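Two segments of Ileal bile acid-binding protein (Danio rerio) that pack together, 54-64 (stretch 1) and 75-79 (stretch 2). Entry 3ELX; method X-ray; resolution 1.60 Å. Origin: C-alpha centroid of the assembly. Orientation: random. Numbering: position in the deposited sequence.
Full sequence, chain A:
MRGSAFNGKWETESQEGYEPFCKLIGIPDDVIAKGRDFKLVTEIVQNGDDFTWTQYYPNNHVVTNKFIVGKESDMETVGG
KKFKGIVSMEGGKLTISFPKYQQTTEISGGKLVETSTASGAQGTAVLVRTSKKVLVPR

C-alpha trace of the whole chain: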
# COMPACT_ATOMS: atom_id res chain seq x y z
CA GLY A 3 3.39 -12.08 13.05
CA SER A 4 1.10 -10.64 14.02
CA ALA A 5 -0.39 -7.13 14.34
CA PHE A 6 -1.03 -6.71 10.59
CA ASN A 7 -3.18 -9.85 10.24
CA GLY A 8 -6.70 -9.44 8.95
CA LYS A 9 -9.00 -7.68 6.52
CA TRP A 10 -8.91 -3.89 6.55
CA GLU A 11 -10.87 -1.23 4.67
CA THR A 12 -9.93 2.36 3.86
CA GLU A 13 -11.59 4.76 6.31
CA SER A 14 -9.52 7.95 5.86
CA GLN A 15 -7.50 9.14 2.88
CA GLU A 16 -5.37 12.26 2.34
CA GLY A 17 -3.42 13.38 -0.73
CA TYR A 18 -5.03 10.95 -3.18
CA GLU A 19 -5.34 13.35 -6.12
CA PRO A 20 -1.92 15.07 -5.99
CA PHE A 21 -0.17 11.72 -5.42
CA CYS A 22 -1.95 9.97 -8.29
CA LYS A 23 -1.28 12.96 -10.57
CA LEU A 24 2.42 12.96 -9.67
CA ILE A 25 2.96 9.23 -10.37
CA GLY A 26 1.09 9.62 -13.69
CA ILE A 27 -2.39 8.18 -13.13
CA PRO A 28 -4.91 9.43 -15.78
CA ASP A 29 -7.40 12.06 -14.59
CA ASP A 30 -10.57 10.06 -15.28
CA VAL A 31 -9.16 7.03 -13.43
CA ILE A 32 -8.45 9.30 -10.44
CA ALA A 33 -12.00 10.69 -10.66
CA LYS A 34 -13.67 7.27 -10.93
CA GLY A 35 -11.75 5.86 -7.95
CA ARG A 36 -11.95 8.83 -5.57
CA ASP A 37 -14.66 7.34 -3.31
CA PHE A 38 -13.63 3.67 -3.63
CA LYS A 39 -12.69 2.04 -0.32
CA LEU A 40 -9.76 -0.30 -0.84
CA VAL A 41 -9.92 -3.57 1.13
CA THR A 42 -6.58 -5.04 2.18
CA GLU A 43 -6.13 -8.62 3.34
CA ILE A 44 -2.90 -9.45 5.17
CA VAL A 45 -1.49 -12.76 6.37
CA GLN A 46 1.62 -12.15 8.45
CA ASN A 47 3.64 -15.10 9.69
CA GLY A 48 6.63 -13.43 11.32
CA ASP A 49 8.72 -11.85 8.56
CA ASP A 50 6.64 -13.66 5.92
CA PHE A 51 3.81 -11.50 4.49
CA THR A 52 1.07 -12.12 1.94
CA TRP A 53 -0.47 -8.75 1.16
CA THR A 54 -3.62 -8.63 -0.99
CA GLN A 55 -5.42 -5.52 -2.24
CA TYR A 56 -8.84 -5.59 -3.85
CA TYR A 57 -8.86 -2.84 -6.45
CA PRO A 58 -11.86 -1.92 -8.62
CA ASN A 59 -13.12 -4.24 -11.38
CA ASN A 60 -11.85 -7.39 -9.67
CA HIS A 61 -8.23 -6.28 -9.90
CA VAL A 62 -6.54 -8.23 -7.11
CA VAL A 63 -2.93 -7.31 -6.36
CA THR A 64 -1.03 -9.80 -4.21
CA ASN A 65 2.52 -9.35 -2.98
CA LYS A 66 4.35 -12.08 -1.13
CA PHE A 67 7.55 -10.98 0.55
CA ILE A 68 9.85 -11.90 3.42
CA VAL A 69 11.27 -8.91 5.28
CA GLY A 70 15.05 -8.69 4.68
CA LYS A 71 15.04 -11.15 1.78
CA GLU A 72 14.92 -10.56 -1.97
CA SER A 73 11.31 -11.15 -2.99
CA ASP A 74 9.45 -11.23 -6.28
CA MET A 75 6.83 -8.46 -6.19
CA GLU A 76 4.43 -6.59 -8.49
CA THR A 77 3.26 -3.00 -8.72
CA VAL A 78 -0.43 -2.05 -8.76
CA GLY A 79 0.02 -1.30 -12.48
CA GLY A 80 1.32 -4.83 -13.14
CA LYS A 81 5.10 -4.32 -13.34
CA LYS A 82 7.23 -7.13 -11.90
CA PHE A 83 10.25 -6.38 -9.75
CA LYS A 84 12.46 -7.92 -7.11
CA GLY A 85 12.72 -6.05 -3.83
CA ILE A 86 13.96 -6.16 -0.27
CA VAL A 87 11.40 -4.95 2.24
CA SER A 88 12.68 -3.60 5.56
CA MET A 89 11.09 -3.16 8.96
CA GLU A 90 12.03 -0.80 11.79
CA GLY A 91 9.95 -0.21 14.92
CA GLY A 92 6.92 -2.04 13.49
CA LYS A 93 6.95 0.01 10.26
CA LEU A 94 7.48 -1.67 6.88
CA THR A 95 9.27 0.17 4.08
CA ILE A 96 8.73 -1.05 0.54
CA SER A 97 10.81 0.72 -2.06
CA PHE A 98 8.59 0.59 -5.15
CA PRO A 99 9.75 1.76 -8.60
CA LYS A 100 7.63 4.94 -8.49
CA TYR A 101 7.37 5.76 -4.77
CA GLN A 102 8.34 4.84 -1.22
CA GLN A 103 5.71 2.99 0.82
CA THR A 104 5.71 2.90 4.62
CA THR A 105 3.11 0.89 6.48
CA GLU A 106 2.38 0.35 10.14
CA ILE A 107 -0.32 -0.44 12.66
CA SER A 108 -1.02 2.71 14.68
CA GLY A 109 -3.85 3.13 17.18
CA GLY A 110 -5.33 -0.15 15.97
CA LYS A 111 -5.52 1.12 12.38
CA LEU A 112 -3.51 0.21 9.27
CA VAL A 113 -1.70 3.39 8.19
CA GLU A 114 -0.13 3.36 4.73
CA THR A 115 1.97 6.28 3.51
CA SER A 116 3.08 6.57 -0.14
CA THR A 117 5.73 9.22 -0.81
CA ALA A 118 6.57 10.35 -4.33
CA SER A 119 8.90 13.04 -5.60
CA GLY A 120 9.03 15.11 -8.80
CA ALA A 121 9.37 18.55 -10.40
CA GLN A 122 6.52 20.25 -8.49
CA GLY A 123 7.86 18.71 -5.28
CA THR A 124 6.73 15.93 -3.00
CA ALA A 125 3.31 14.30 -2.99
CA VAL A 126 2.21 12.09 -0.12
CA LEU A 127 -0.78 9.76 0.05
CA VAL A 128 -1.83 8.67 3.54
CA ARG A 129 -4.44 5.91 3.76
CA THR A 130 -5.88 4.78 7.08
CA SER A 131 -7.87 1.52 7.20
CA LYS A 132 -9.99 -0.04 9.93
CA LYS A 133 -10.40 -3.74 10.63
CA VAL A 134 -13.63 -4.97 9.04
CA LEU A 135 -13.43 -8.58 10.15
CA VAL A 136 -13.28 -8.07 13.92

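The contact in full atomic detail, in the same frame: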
# COMPACT_ATOMS: atom_id res chain seq x y z
N THR A 54 -2.67 -8.62 0.13
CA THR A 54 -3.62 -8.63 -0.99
C THR A 54 -4.48 -7.38 -0.97
O THR A 54 -5.02 -7.00 0.07
CB THR A 54 -4.50 -9.90 -0.91
OG1 THR A 54 -3.66 -11.07 -0.92
CG2 THR A 54 -5.46 -9.98 -2.08
N GLN A 55 -4.59 -6.72 -2.12
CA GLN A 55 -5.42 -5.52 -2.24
C GLN A 55 -6.47 -5.74 -3.31
O GLN A 55 -6.16 -6.19 -4.43
CB GLN A 55 -4.58 -4.28 -2.60
CG GLN A 55 -3.50 -3.96 -1.57
CD GLN A 55 -2.56 -2.88 -2.05
OE1 GLN A 55 -2.11 -2.90 -3.19
NE2 GLN A 55 -2.26 -1.93 -1.18
N TYR A 56 -7.71 -5.39 -2.97
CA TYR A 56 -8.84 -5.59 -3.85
C TYR A 56 -9.23 -4.29 -4.54
O TYR A 56 -10.06 -3.52 -4.04
CB TYR A 56 -10.01 -6.18 -3.05
CG TYR A 56 -9.72 -7.57 -2.53
CD1 TYR A 56 -10.06 -8.69 -3.28
CD2 TYR A 56 -9.09 -7.77 -1.30
CE1 TYR A 56 -9.79 -9.98 -2.83
CE2 TYR A 56 -8.82 -9.06 -0.83
CZ TYR A 56 -9.17 -10.16 -1.60
OH TYR A 56 -8.90 -11.45 -1.17
N TYR A 57 -8.60 -4.05 -5.68
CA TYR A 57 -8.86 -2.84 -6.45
C TYR A 57 -10.15 -2.97 -7.26
O TYR A 57 -10.74 -4.06 -7.34
CB TYR A 57 -7.67 -2.51 -7.35
CG TYR A 57 -6.51 -1.93 -6.60
CD1 TYR A 57 -6.44 -0.55 -6.34
CD2 TYR A 57 -5.48 -2.74 -6.14
CE1 TYR A 57 -5.37 -0.00 -5.63
CE2 TYR A 57 -4.40 -2.20 -5.45
CZ TYR A 57 -4.36 -0.84 -5.19
OH TYR A 57 -3.30 -0.30 -4.48
N PRO A 58 -10.63 -1.85 -7.84
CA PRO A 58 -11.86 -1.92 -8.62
C PRO A 58 -11.81 -2.93 -9.78
O PRO A 58 -10.73 -3.30 -10.26
CB PRO A 58 -12.02 -0.50 -9.18
CG PRO A 58 -11.28 0.36 -8.16
CD PRO A 58 -10.09 -0.47 -7.79
N ASN A 59 -12.99 -3.35 -10.22
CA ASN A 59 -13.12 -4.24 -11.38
C ASN A 59 -12.38 -5.56 -11.21
O ASN A 59 -11.81 -6.12 -12.16
CB ASN A 59 -12.69 -3.51 -12.67
CG ASN A 59 -13.57 -2.33 -12.97
OD1 ASN A 59 -14.78 -2.45 -13.04
ND2 ASN A 59 -12.95 -1.16 -13.16
N ASN A 60 -12.41 -6.07 -9.97
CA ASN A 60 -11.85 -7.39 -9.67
C ASN A 60 -10.35 -7.49 -9.94
O ASN A 60 -9.84 -8.55 -10.26
CB ASN A 60 -12.62 -8.48 -10.41
CG ASN A 60 -14.09 -8.47 -10.07
OD1 ASN A 60 -14.45 -8.59 -8.90
ND2 ASN A 60 -14.94 -8.29 -11.08
N HIS A 61 -9.67 -6.35 -9.80
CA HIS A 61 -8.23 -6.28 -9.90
C HIS A 61 -7.64 -6.60 -8.54
O HIS A 61 -7.68 -5.78 -7.63
CB HIS A 61 -7.86 -4.86 -10.35
CG HIS A 61 -6.38 -4.62 -10.48
ND1 HIS A 61 -5.49 -5.60 -10.88
CD2 HIS A 61 -5.66 -3.49 -10.32
CE1 HIS A 61 -4.27 -5.09 -10.90
NE2 HIS A 61 -4.34 -3.82 -10.57
N VAL A 62 -7.14 -7.82 -8.39
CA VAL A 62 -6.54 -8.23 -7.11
C VAL A 62 -5.02 -8.18 -7.23
O VAL A 62 -4.44 -8.80 -8.12
CB VAL A 62 -7.03 -9.62 -6.67
CG1 VAL A 62 -6.46 -9.98 -5.30
CG2 VAL A 62 -8.54 -9.67 -6.63
N VAL A 63 -4.39 -7.43 -6.33
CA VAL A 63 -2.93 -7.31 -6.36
C VAL A 63 -2.43 -8.03 -5.13
O VAL A 63 -2.79 -7.66 -4.03
CB VAL A 63 -2.48 -5.83 -6.33
CG1 VAL A 63 -0.95 -5.72 -6.28
CG2 VAL A 63 -3.02 -5.09 -7.53
N THR A 64 -1.61 -9.06 -5.33
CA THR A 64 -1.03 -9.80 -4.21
C THR A 64 0.49 -9.74 -4.26
O THR A 64 1.11 -10.06 -5.28
CB THR A 64 -1.48 -11.28 -4.23
OG1 THR A 64 -2.91 -11.32 -4.16
CG2 THR A 64 -0.93 -12.04 -3.04
N MET A 75 8.01 -9.28 -6.46
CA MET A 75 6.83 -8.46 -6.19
C MET A 75 6.26 -7.85 -7.47
O MET A 75 6.85 -7.98 -8.55
CB MET A 75 7.15 -7.38 -5.16
CG MET A 75 7.27 -7.93 -3.72
SD MET A 75 7.84 -6.71 -2.52
CE MET A 75 9.56 -6.66 -2.85
N GLU A 76 5.09 -7.22 -7.35
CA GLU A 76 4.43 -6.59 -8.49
C GLU A 76 3.88 -5.24 -8.05
O GLU A 76 3.47 -5.04 -6.90
CB GLU A 76 3.30 -7.49 -9.04
CG GLU A 76 2.69 -7.03 -10.37
CD GLU A 76 1.25 -7.51 -10.58
OE1 GLU A 76 0.30 -6.92 -9.98
OE2 GLU A 76 1.06 -8.47 -11.36
N THR A 77 3.88 -4.29 -8.98
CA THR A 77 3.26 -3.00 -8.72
C THR A 77 1.76 -3.11 -8.98
O THR A 77 1.30 -4.06 -9.63
CB THR A 77 3.83 -1.91 -9.64
OG1 THR A 77 3.47 -2.21 -11.00
CG2 THR A 77 5.34 -1.84 -9.52
N VAL A 78 1.00 -2.14 -8.49
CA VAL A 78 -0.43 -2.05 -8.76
C VAL A 78 -0.71 -2.04 -10.28
O VAL A 78 -1.68 -2.62 -10.76
CB VAL A 78 -1.04 -0.79 -8.09
CG1 VAL A 78 -2.52 -0.66 -8.40
CG2 VAL A 78 -0.80 -0.81 -6.58
N GLY A 79 0.17 -1.39 -11.03
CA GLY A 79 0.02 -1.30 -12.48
C GLY A 79 0.45 -2.55 -13.25
O GLY A 79 0.29 -2.60 -14.47
O HOH W 1 -2.69 -8.53 -10.15
O HOH W 2 0.03 -8.69 -7.97

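A small, mostly apolar contact, burying 269 Å² over both sides, sets Val78 against one side of a β-hairpin and fastens it there with a single direct hydrogen bond, while water links the hairpin to Glu76. The hairpin is held by its own backbone: Gln55 N donates to Val63 O (2.8 Å), Val63 N to Gln55 O (2.9 Å) and Tyr57 N to His61 O (2.8 Å). This pairing brings Gln55, Tyr57, His61 and Val63 alongside one another, each with its CA-to-CB bond toward the second stretch. Val78, the residue most covered by the contact, meets all four. Its CG1 lies over one face of the Tyr57 ring, 3.9 Å from the centroid and 19° off the normal, a CH-pi contact, and CG2 reaches Tyr57 OH at 3.3 Å. That hydroxyl donates a weak hydrogen bond to Gln55 OE1 (3.1 Å). On the backbone side of Val78, His61 NE2 donates to Val78 O (2.9 Å, N-H...O angle 155°). The carbonyl oxygen sits near the imidazole plane, at the ring edge, where the N-H can reach it, some 25° from linear, with His61 in the t rotamer (chi1 179°) and chi2 at 33°. Val63 packs with CG2 4.2 Å from Val78 CA and CG1 4.1 Å from Glu76 OE1. The Glu76 carboxylate makes no direct hydrogen bond to the hairpin. Instead, water 2 accepts from Thr64 N (3.1 Å) and lies in place to donate a weak bond to Glu76 OE1 (2.7 Å), and water 1 lies in place to donate to Val62 O (2.7 Å) and, weakly, to the same Glu76 OE1 (3.4 Å); the waters' protons may not serve every acceptor at once. Thr77 turns its CA-to-CB bond away and adds little.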